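Local coordinates for protein acidocalcisomal pyrophosphatase (Trypanosoma cruzi, PDB 5CUV) that probably hydrolyses inorganic pyrophosphate to phosphate with the help of magnesium, as soluble pyrophosphatases of its family do, at residues I204-R209 against N222-I227; V313-I318 against F390-I395. All coordinates share one frame; numbering follows the deposited sequence.

Interaction 1 of 2, residues I204-R209 against N222-I227. With MLT (D-malate), chain C.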
ATOM      1  N   ILE A 204     -14.625 -20.274  17.888  1.00 24.37           N
ATOM      2  CA  ILE A 204     -13.816 -19.624  16.874  1.00 23.48           C
ATOM      3  C   ILE A 204     -12.318 -20.066  17.096  1.00 23.47           C
ATOM      4  O   ILE A 204     -11.717 -19.875  18.157  1.00 23.13           O
ATOM      5  CB  ILE A 204     -14.022 -18.156  16.968  1.00 22.55           C
ATOM      6  CG1 ILE A 204     -15.501 -17.880  16.820  1.00 22.22           C
ATOM      7  CG2 ILE A 204     -13.228 -17.468  15.931  1.00 21.66           C
ATOM      8  CD1 ILE A 204     -15.832 -16.447  16.970  1.00 23.52           C
ATOM      9  N   PRO A 205     -11.709 -20.686  16.089  1.00 21.69           N
ATOM     10  CA  PRO A 205     -10.350 -21.058  16.451  1.00 20.55           C
ATOM     11  C   PRO A 205      -9.393 -19.963  16.750  1.00 21.16           C
ATOM     12  O   PRO A 205      -9.373 -18.936  16.117  1.00 23.00           O
ATOM     13  CB  PRO A 205      -9.890 -21.913  15.289  1.00 20.99           C
ATOM     14  CG  PRO A 205     -10.870 -21.599  14.151  1.00 21.99           C
ATOM     15  CD  PRO A 205     -12.165 -21.298  14.827  1.00 20.36           C
ATOM     16  N   LEU A 206      -8.546 -20.214  17.718  1.00 21.08           N
ATOM     17  CA  LEU A 206      -7.554 -19.259  18.111  1.00 20.08           C
ATOM     18  C   LEU A 206      -6.544 -19.081  17.021  1.00 20.34           C
ATOM     19  O   LEU A 206      -6.306 -17.954  16.602  1.00 21.48           O
ATOM     20  CB  LEU A 206      -6.849 -19.734  19.380  1.00 19.21           C
ATOM     21  CG  LEU A 206      -5.576 -19.003  19.769  1.00 17.86           C
ATOM     22  CD1 LEU A 206      -5.849 -17.497  19.841  1.00 16.75           C
ATOM     23  CD2 LEU A 206      -5.069 -19.537  21.092  1.00 18.61           C
ATOM     24  N   TYR A 207      -5.896 -20.173  16.606  1.00 20.46           N
ATOM     25  CA  TYR A 207      -4.889 -20.109  15.549  1.00 19.71           C
ATOM     26  C   TYR A 207      -5.651 -20.314  14.281  1.00 20.33           C
ATOM     27  O   TYR A 207      -6.574 -21.123  14.235  1.00 18.42           O
ATOM     28  CB  TYR A 207      -3.871 -21.219  15.662  1.00 20.02           C
ATOM     29  CG  TYR A 207      -3.165 -21.250  16.968  1.00 23.73           C
ATOM     30  CD1 TYR A 207      -2.091 -20.432  17.207  1.00 25.02           C
ATOM     31  CD2 TYR A 207      -3.595 -22.104  17.999  1.00 26.33           C
ATOM     32  CE1 TYR A 207      -1.450 -20.445  18.422  1.00 27.44           C
ATOM     33  CE2 TYR A 207      -2.963 -22.130  19.239  1.00 26.88           C
ATOM     34  CZ  TYR A 207      -1.885 -21.293  19.436  1.00 29.04           C
ATOM     35  OH  TYR A 207      -1.214 -21.294  20.648  1.00 32.48           O
ATOM     36  N   VAL A 208      -5.280 -19.555  13.252  1.00 22.05           N
ATOM     37  CA  VAL A 208      -5.952 -19.693  11.969  1.00 23.91           C
ATOM     38  C   VAL A 208      -5.042 -20.571  11.142  1.00 26.36           C
ATOM     39  O   VAL A 208      -3.984 -20.147  10.727  1.00 27.60           O
ATOM     40  CB  VAL A 208      -6.206 -18.341  11.335  1.00 21.57           C
ATOM     41  CG1 VAL A 208      -6.952 -18.516  10.018  1.00 18.85           C
ATOM     42  CG2 VAL A 208      -7.041 -17.508  12.319  1.00 18.43           C
ATOM     43  N   ARG A 209      -5.474 -21.807  10.931  1.00 28.48           N
ATOM     44  CA  ARG A 209      -4.653 -22.772  10.262  1.00 31.58           C
ATOM     45  C   ARG A 209      -4.961 -23.287   8.887  1.00 30.96           C
ATOM     46  O   ARG A 209      -6.008 -23.809   8.655  1.00 29.98           O
ATOM     47  CB  ARG A 209      -4.490 -23.979  11.176  1.00 36.13           C
ATOM     48  CG  ARG A 209      -3.303 -23.894  12.097  1.00 42.24           C
ATOM     49  CD  ARG A 209      -3.144 -25.225  12.811  1.00 49.05           C
ATOM     50  NE  ARG A 209      -2.924 -25.052  14.247  1.00 54.61           N
ATOM     51  CZ  ARG A 209      -3.553 -25.754  15.186  1.00 56.72           C
ATOM     52  NH1 ARG A 209      -4.446 -26.686  14.824  1.00 57.23           N
ATOM     53  NH2 ARG A 209      -3.298 -25.508  16.479  1.00 57.95           N
ATOM     54  N   ASN A 222       2.007 -16.898  12.105  1.00 25.26           N
ATOM     55  CA  ASN A 222       1.530 -15.847  12.926  1.00 21.91           C
ATOM     56  C   ASN A 222       0.224 -15.386  12.343  1.00 20.60           C
ATOM     57  O   ASN A 222       0.153 -14.407  11.609  1.00 21.18           O
ATOM     58  CB  ASN A 222       2.542 -14.708  13.036  1.00 20.36           C
ATOM     59  CG  ASN A 222       2.193 -13.765  14.173  1.00 21.02           C
ATOM     60  OD1 ASN A 222       1.071 -13.821  14.719  1.00 20.75           O
ATOM     61  ND2 ASN A 222       3.122 -12.910  14.545  1.00 19.21           N
ATOM     62  N   ARG A 223      -0.822 -16.103  12.722  1.00 19.53           N
ATOM     63  CA  ARG A 223      -2.155 -15.854  12.254  1.00 18.44           C
ATOM     64  C   ARG A 223      -3.198 -16.237  13.313  1.00 18.34           C
ATOM     65  O   ARG A 223      -3.534 -17.423  13.516  1.00 18.33           O
ATOM     66  CB  ARG A 223      -2.364 -16.676  11.015  1.00 19.24           C
ATOM     67  CG  ARG A 223      -3.462 -16.143  10.197  1.00 23.01           C
ATOM     68  CD  ARG A 223      -2.984 -16.082   8.746  1.00 26.32           C
ATOM     69  NE  ARG A 223      -3.961 -15.364   7.952  1.00 26.65           N
ATOM     70  CZ  ARG A 223      -3.638 -14.486   7.020  1.00 25.93           C
ATOM     71  NH1 ARG A 223      -2.347 -14.240   6.771  1.00 21.96           N
ATOM     72  NH2 ARG A 223      -4.624 -13.842   6.371  1.00 26.55           N
ATOM     73  N   TYR A 224      -3.785 -15.231  13.945  1.00 17.38           N
ATOM     74  CA  TYR A 224      -4.735 -15.527  14.989  1.00 16.53           C
ATOM     75  C   TYR A 224      -6.070 -14.862  14.772  1.00 17.06           C
ATOM     76  O   TYR A 224      -6.153 -13.866  14.062  1.00 17.79           O
ATOM     77  CB  TYR A 224      -4.156 -15.048  16.328  1.00 15.18           C
ATOM     78  CG  TYR A 224      -2.883 -15.708  16.794  1.00 14.47           C
ATOM     79  CD1 TYR A 224      -1.646 -15.375  16.253  1.00 14.74           C
ATOM     80  CD2 TYR A 224      -2.901 -16.609  17.873  1.00 16.50           C
ATOM     81  CE1 TYR A 224      -0.467 -15.912  16.779  1.00 15.93           C
ATOM     82  CE2 TYR A 224      -1.717 -17.158  18.417  1.00 14.88           C
ATOM     83  CZ  TYR A 224      -0.507 -16.813  17.863  1.00 16.53           C
ATOM     84  OH  TYR A 224       0.650 -17.459  18.318  1.00 18.79           O
ATOM     85  N   ASN A 225      -7.111 -15.408  15.386  1.00 16.67           N
ATOM     86  CA  ASN A 225      -8.406 -14.790  15.301  1.00 19.25           C
ATOM     87  C   ASN A 225      -8.554 -13.803  16.457  1.00 19.21           C
ATOM     88  O   ASN A 225      -8.055 -14.052  17.521  1.00 20.23           O
ATOM     89  CB  ASN A 225      -9.520 -15.835  15.348  1.00 20.76           C
ATOM     90  CG  ASN A 225      -9.787 -16.464  13.947  1.00 22.79           C
ATOM     91  OD1 ASN A 225      -9.661 -15.785  12.893  1.00 22.21           O
ATOM     92  ND2 ASN A 225     -10.154 -17.759  13.935  1.00 22.57           N
ATOM     93  N   PHE A 226      -9.209 -12.676  16.225  1.00 18.86           N
ATOM     94  CA  PHE A 226      -9.408 -11.637  17.228  1.00 17.96           C
ATOM     95  C   PHE A 226     -10.920 -11.235  17.241  1.00 18.78           C
ATOM     96  O   PHE A 226     -11.582 -11.168  16.206  1.00 18.73           O
ATOM     97  CB  PHE A 226      -8.497 -10.445  16.843  1.00 16.21           C
ATOM     98  CG  PHE A 226      -8.938  -9.115  17.389  1.00 15.07           C
ATOM     99  CD1 PHE A 226      -9.798  -8.314  16.667  1.00 14.91           C
ATOM    100  CD2 PHE A 226      -8.486  -8.660  18.629  1.00 14.80           C
ATOM    101  CE1 PHE A 226     -10.210  -7.056  17.166  1.00 14.20           C
ATOM    102  CE2 PHE A 226      -8.883  -7.416  19.147  1.00 14.61           C
ATOM    103  CZ  PHE A 226      -9.748  -6.604  18.410  1.00 14.39           C
ATOM    104  N   ILE A 227     -11.465 -10.986  18.417  1.00 19.08           N
ATOM    105  CA  ILE A 227     -12.863 -10.599  18.558  1.00 19.34           C
ATOM    106  C   ILE A 227     -12.942  -9.186  19.101  1.00 20.23           C
ATOM    107  O   ILE A 227     -12.498  -8.894  20.213  1.00 21.20           O
ATOM    108  CB  ILE A 227     -13.617 -11.538  19.492  1.00 19.34           C
ATOM    109  CG1 ILE A 227     -13.487 -12.953  18.970  1.00 20.01           C
ATOM    110  CG2 ILE A 227     -15.068 -11.230  19.506  1.00 18.45           C
ATOM    111  CD1 ILE A 227     -13.904 -14.000  19.991  1.00 22.39           C
TER
HETATM  112  C1  MLT C 501       0.582 -16.921   8.608  1.00 57.97           C
HETATM  113  O1  MLT C 501      -0.120 -17.447   7.740  1.00 56.68           O
HETATM  114  O2  MLT C 501       0.938 -17.583   9.574  1.00 59.21           O
HETATM  115  C2  MLT C 501       1.000 -15.460   8.486  1.00 58.14           C
HETATM  116  O3  MLT C 501       0.517 -14.834   7.289  1.00 57.91           O
HETATM  117  C3  MLT C 501       2.531 -15.310   8.644  1.00 57.92           C
HETATM  118  C4  MLT C 501       2.971 -13.850   8.458  1.00 58.74           C
HETATM  119  O4  MLT C 501       2.168 -12.985   8.191  1.00 58.95           O
HETATM  120  O5  MLT C 501       4.266 -13.517   8.579  1.00 58.83           O
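N225 reaches into the bend of I204-R209 and grips it at two points. Its ND2 donates to the carbonyl O of P205 at 2.6 Å, arriving in the carbonyl plane, while its backbone N bonds to L206 O at 2.9 Å. The carboxamide is brought there by chi1 of -83°, with CG anti to the carbonyl carbon. V208 lies across this side chain at about a right angle: its CG2 sits 3.4 Å from N225 CG, and its CB packs against R223 CG. From the backbone, V208 N bonds to R223 O at 2.8 Å. With N225 N to L206 O, this frames Y207 and Y224 as the non-hydrogen-bonded pair of a single antiparallel bridge, which joins the loop to the start of strand 224-228, part of the curled OB-type beta barrel at the heart of soluble pyrophosphatases. The two tyrosine side chains run side by side in the same direction. Their rings meet obliquely, planes at 44° and centroids 5.2 Å apart, and L206 CD1 fits against the edge of the Y224 ring, 3.7 Å from CD2. Y207 OH is bonded to D396 of helix 388-412. At the other end, the malate pocket begins: N222 N donates to malate O2 at 2.8 Å and R223 NH1 to its hydroxyl O3 at 3.0 Å. T214 of the second subunit packs on N225.

Interaction 2 of 2, residues V313-I318 against F390-I395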
ATOM      1  N   VAL A 313      -5.502 -11.703  12.745  1.00 16.13           N
ATOM      2  CA  VAL A 313      -4.478 -10.747  13.112  1.00 14.64           C
ATOM      3  C   VAL A 313      -3.098 -11.374  13.241  1.00 15.83           C
ATOM      4  O   VAL A 313      -2.919 -12.595  13.334  1.00 15.07           O
ATOM      5  CB  VAL A 313      -4.833 -10.039  14.438  1.00 13.44           C
ATOM      6  CG1 VAL A 313      -6.147  -9.283  14.305  1.00  9.60           C
ATOM      7  CG2 VAL A 313      -4.939 -11.096  15.569  1.00 10.84           C
ATOM      8  N   LYS A 314      -2.110 -10.501  13.250  1.00 16.77           N
ATOM      9  CA  LYS A 314      -0.725 -10.900  13.352  1.00 17.82           C
ATOM     10  C   LYS A 314      -0.298 -10.336  14.708  1.00 16.86           C
ATOM     11  O   LYS A 314      -0.480  -9.189  14.961  1.00 18.59           O
ATOM     12  CB  LYS A 314       0.056 -10.280  12.194  1.00 17.50           C
ATOM     13  CG  LYS A 314       1.548 -10.652  12.217  1.00 20.50           C
ATOM     14  CD  LYS A 314       2.466  -9.646  11.499  1.00 20.75           C
ATOM     15  CE  LYS A 314       2.522  -9.896  10.020  1.00 24.41           C
ATOM     16  NZ  LYS A 314       3.591  -9.029   9.417  1.00 26.31           N
ATOM     17  N   VAL A 315       0.233 -11.162  15.586  1.00 17.35           N
ATOM     18  CA  VAL A 315       0.659 -10.779  16.945  1.00 15.36           C
ATOM     19  C   VAL A 315       2.043 -10.127  16.872  1.00 16.10           C
ATOM     20  O   VAL A 315       2.970 -10.709  16.334  1.00 16.21           O
ATOM     21  CB  VAL A 315       0.765 -12.056  17.865  1.00 13.98           C
ATOM     22  CG1 VAL A 315       1.374 -11.677  19.146  1.00 15.73           C
ATOM     23  CG2 VAL A 315      -0.611 -12.685  18.131  1.00 10.38           C
ATOM     24  N   LEU A 316       2.173  -8.920  17.409  1.00 15.84           N
ATOM     25  CA  LEU A 316       3.433  -8.203  17.373  1.00 15.01           C
ATOM     26  C   LEU A 316       4.138  -8.131  18.701  1.00 16.67           C
ATOM     27  O   LEU A 316       5.347  -8.014  18.728  1.00 17.73           O
ATOM     28  CB  LEU A 316       3.224  -6.789  16.880  1.00 13.42           C
ATOM     29  CG  LEU A 316       2.613  -6.792  15.479  1.00 14.93           C
ATOM     30  CD1 LEU A 316       1.921  -5.417  15.237  1.00 11.70           C
ATOM     31  CD2 LEU A 316       3.726  -7.186  14.383  1.00 10.47           C
ATOM     32  N   GLY A 317       3.404  -8.162  19.808  1.00 17.04           N
ATOM     33  CA  GLY A 317       4.079  -8.084  21.088  1.00 17.12           C
ATOM     34  C   GLY A 317       3.059  -8.099  22.213  1.00 19.19           C
ATOM     35  O   GLY A 317       1.881  -8.449  22.022  1.00 18.11           O
ATOM     36  N   ILE A 318       3.467  -7.675  23.399  1.00 18.23           N
ATOM     37  CA  ILE A 318       2.492  -7.705  24.447  1.00 18.43           C
ATOM     38  C   ILE A 318       2.987  -6.748  25.479  1.00 20.08           C
ATOM     39  O   ILE A 318       4.212  -6.496  25.553  1.00 20.92           O
ATOM     40  CB  ILE A 318       2.365  -9.151  24.972  1.00 17.56           C
ATOM     41  CG1 ILE A 318       1.085  -9.319  25.796  1.00 18.38           C
ATOM     42  CG2 ILE A 318       3.647  -9.553  25.692  1.00 14.88           C
ATOM     43  CD1 ILE A 318       0.764 -10.841  26.107  1.00 16.52           C
ATOM     44  N   PHE A 390       7.751 -13.687  22.821  1.00 23.48           N
ATOM     45  CA  PHE A 390       7.240 -13.641  24.180  1.00 23.41           C
ATOM     46  C   PHE A 390       5.703 -13.658  24.236  1.00 23.97           C
ATOM     47  O   PHE A 390       5.094 -14.311  25.095  1.00 24.01           O
ATOM     48  CB  PHE A 390       7.759 -12.385  24.902  1.00 24.42           C
ATOM     49  CG  PHE A 390       7.407 -12.351  26.362  1.00 26.67           C
ATOM     50  CD1 PHE A 390       8.250 -12.932  27.317  1.00 27.20           C
ATOM     51  CD2 PHE A 390       6.221 -11.765  26.795  1.00 25.44           C
ATOM     52  CE1 PHE A 390       7.918 -12.925  28.681  1.00 26.29           C
ATOM     53  CE2 PHE A 390       5.890 -11.756  28.158  1.00 25.86           C
ATOM     54  CZ  PHE A 390       6.740 -12.333  29.096  1.00 26.69           C
ATOM     55  N   ALA A 391       5.067 -12.949  23.312  1.00 24.69           N
ATOM     56  CA  ALA A 391       3.603 -12.878  23.280  1.00 26.00           C
ATOM     57  C   ALA A 391       2.903 -14.199  22.935  1.00 27.13           C
ATOM     58  O   ALA A 391       1.983 -14.670  23.628  1.00 26.53           O
ATOM     59  CB  ALA A 391       3.175 -11.760  22.316  1.00 25.63           C
HETATM   60  N   MSE A 392       3.349 -14.830  21.953  1.00 30.63           N
HETATM   61  CA  MSE A 392       2.904 -16.028  21.494  1.00 33.40           C
HETATM   62  C   MSE A 392       3.017 -17.120  22.450  1.00 32.10           C
HETATM   63  O   MSE A 392       2.249 -17.942  22.411  1.00 30.47           O
HETATM   64  CB  MSE A 392       3.695 -16.232  20.248  1.00 37.42           C
HETATM   65  CG  MSE A 392       3.433 -15.400  19.002  1.00 45.12           C
HETATM   66 SE   MSE A 392       3.924 -15.842  17.225  1.00 59.00          SE
HETATM   67  CE  MSE A 392       5.472 -15.210  16.804  1.00 52.87           C
ATOM     68  N   LYS A 393       3.957 -17.059  23.325  1.00 30.41           N
ATOM     69  CA  LYS A 393       4.223 -18.017  24.415  1.00 28.71           C
ATOM     70  C   LYS A 393       3.136 -17.837  25.481  1.00 27.79           C
ATOM     71  O   LYS A 393       2.609 -18.777  26.039  1.00 27.15           O
ATOM     72  CB  LYS A 393       5.569 -17.742  25.052  1.00 30.68           C
ATOM     73  CG  LYS A 393       6.447 -18.899  25.244  1.00 31.49           C
ATOM     74  CD  LYS A 393       7.893 -18.383  25.201  1.00 33.81           C
ATOM     75  CE  LYS A 393       8.440 -18.286  23.765  1.00 33.64           C
ATOM     76  NZ  LYS A 393       9.897 -18.547  23.736  1.00 33.75           N
ATOM     77  N   VAL A 394       2.855 -16.578  25.797  1.00 26.96           N
ATOM     78  CA  VAL A 394       1.830 -16.210  26.749  1.00 24.53           C
ATOM     79  C   VAL A 394       0.493 -16.670  26.175  1.00 24.72           C
ATOM     80  O   VAL A 394      -0.367 -17.216  26.850  1.00 23.45           O
ATOM     81  CB  VAL A 394       1.836 -14.720  26.862  1.00 24.22           C
ATOM     82  CG1 VAL A 394       0.620 -14.234  27.665  1.00 25.25           C
ATOM     83  CG2 VAL A 394       3.189 -14.268  27.441  1.00 22.25           C
ATOM     84  N   ILE A 395       0.325 -16.419  24.889  1.00 24.92           N
ATOM     85  CA  ILE A 395      -0.899 -16.828  24.246  1.00 24.53           C
ATOM     86  C   ILE A 395      -1.092 -18.306  24.279  1.00 24.09           C
ATOM     87  O   ILE A 395      -2.222 -18.731  24.428  1.00 23.70           O
ATOM     88  CB  ILE A 395      -1.003 -16.253  22.785  1.00 24.35           C
ATOM     89  CG1 ILE A 395      -0.882 -14.703  22.870  1.00 23.20           C
ATOM     90  CG2 ILE A 395      -2.287 -16.748  22.124  1.00 18.90           C
ATOM     91  CD1 ILE A 395      -1.105 -13.957  21.607  1.00 23.59           C
TER
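I395 N bonds to A391 O at 2.7 Å, a helical bond that keeps these two residues a turn apart on the face turned to strand 313-318. The strand passes over at nearly a right angle (85°), the short axes 7.2 Å apart. A391, with nothing beyond CB, lets the strand come close: V315 CG1 lies 3.6 Å from A391 CB, and G317 O rests on the same methyl. V315 and I395 meet tip to tip, CG2 against CD1 at 3.7 Å. Here the long C-terminal helix 388-412 packs across strand 310-323 of the pyrophosphatase beta barrel. The strand then breaks its alternation in a classic beta bulge, where L316 and G317 both face I332 of strand 326-335. The extra residue means that V315 and I318, three apart, both point at the helix. I318 straddles the helix surface with its two branches. CG1 is anti to the backbone N (chi1 -164°), and CD1 at its end meets V394 CG1 head-on at 3.7 Å. CG2 takes the crowded position and comes in the plane of the F390 ring at its edge, 3.6 Å from CD2. F390 also makes a cation-pi contact with K386, and W329 touches both I318 and V394.

Overall arrangement
Following the chain from the N terminus, the loop after helix 200-203 comes first, and interaction 1 closes a short connection of 12 residues when the chain returns as N222-I227. Interaction 2 closes a much longer excursion: 71 residues lie between V313-I318, on strand 310-323, and F390-I395, on helix 388-412. The two are in series, neither nested nor crossed. They meet in one sheet, since strands 224-228 and 310-323 are antiparallel neighbours: Y224 O lies 2.6 Å from V313 N and N222 ND2 2.8 Å from V315 O, both probable hydrogen bonds. Y224 also packs on V315 and M392, so the loop, two sheet strands and the C-terminal helix are joined beside the malate pocket.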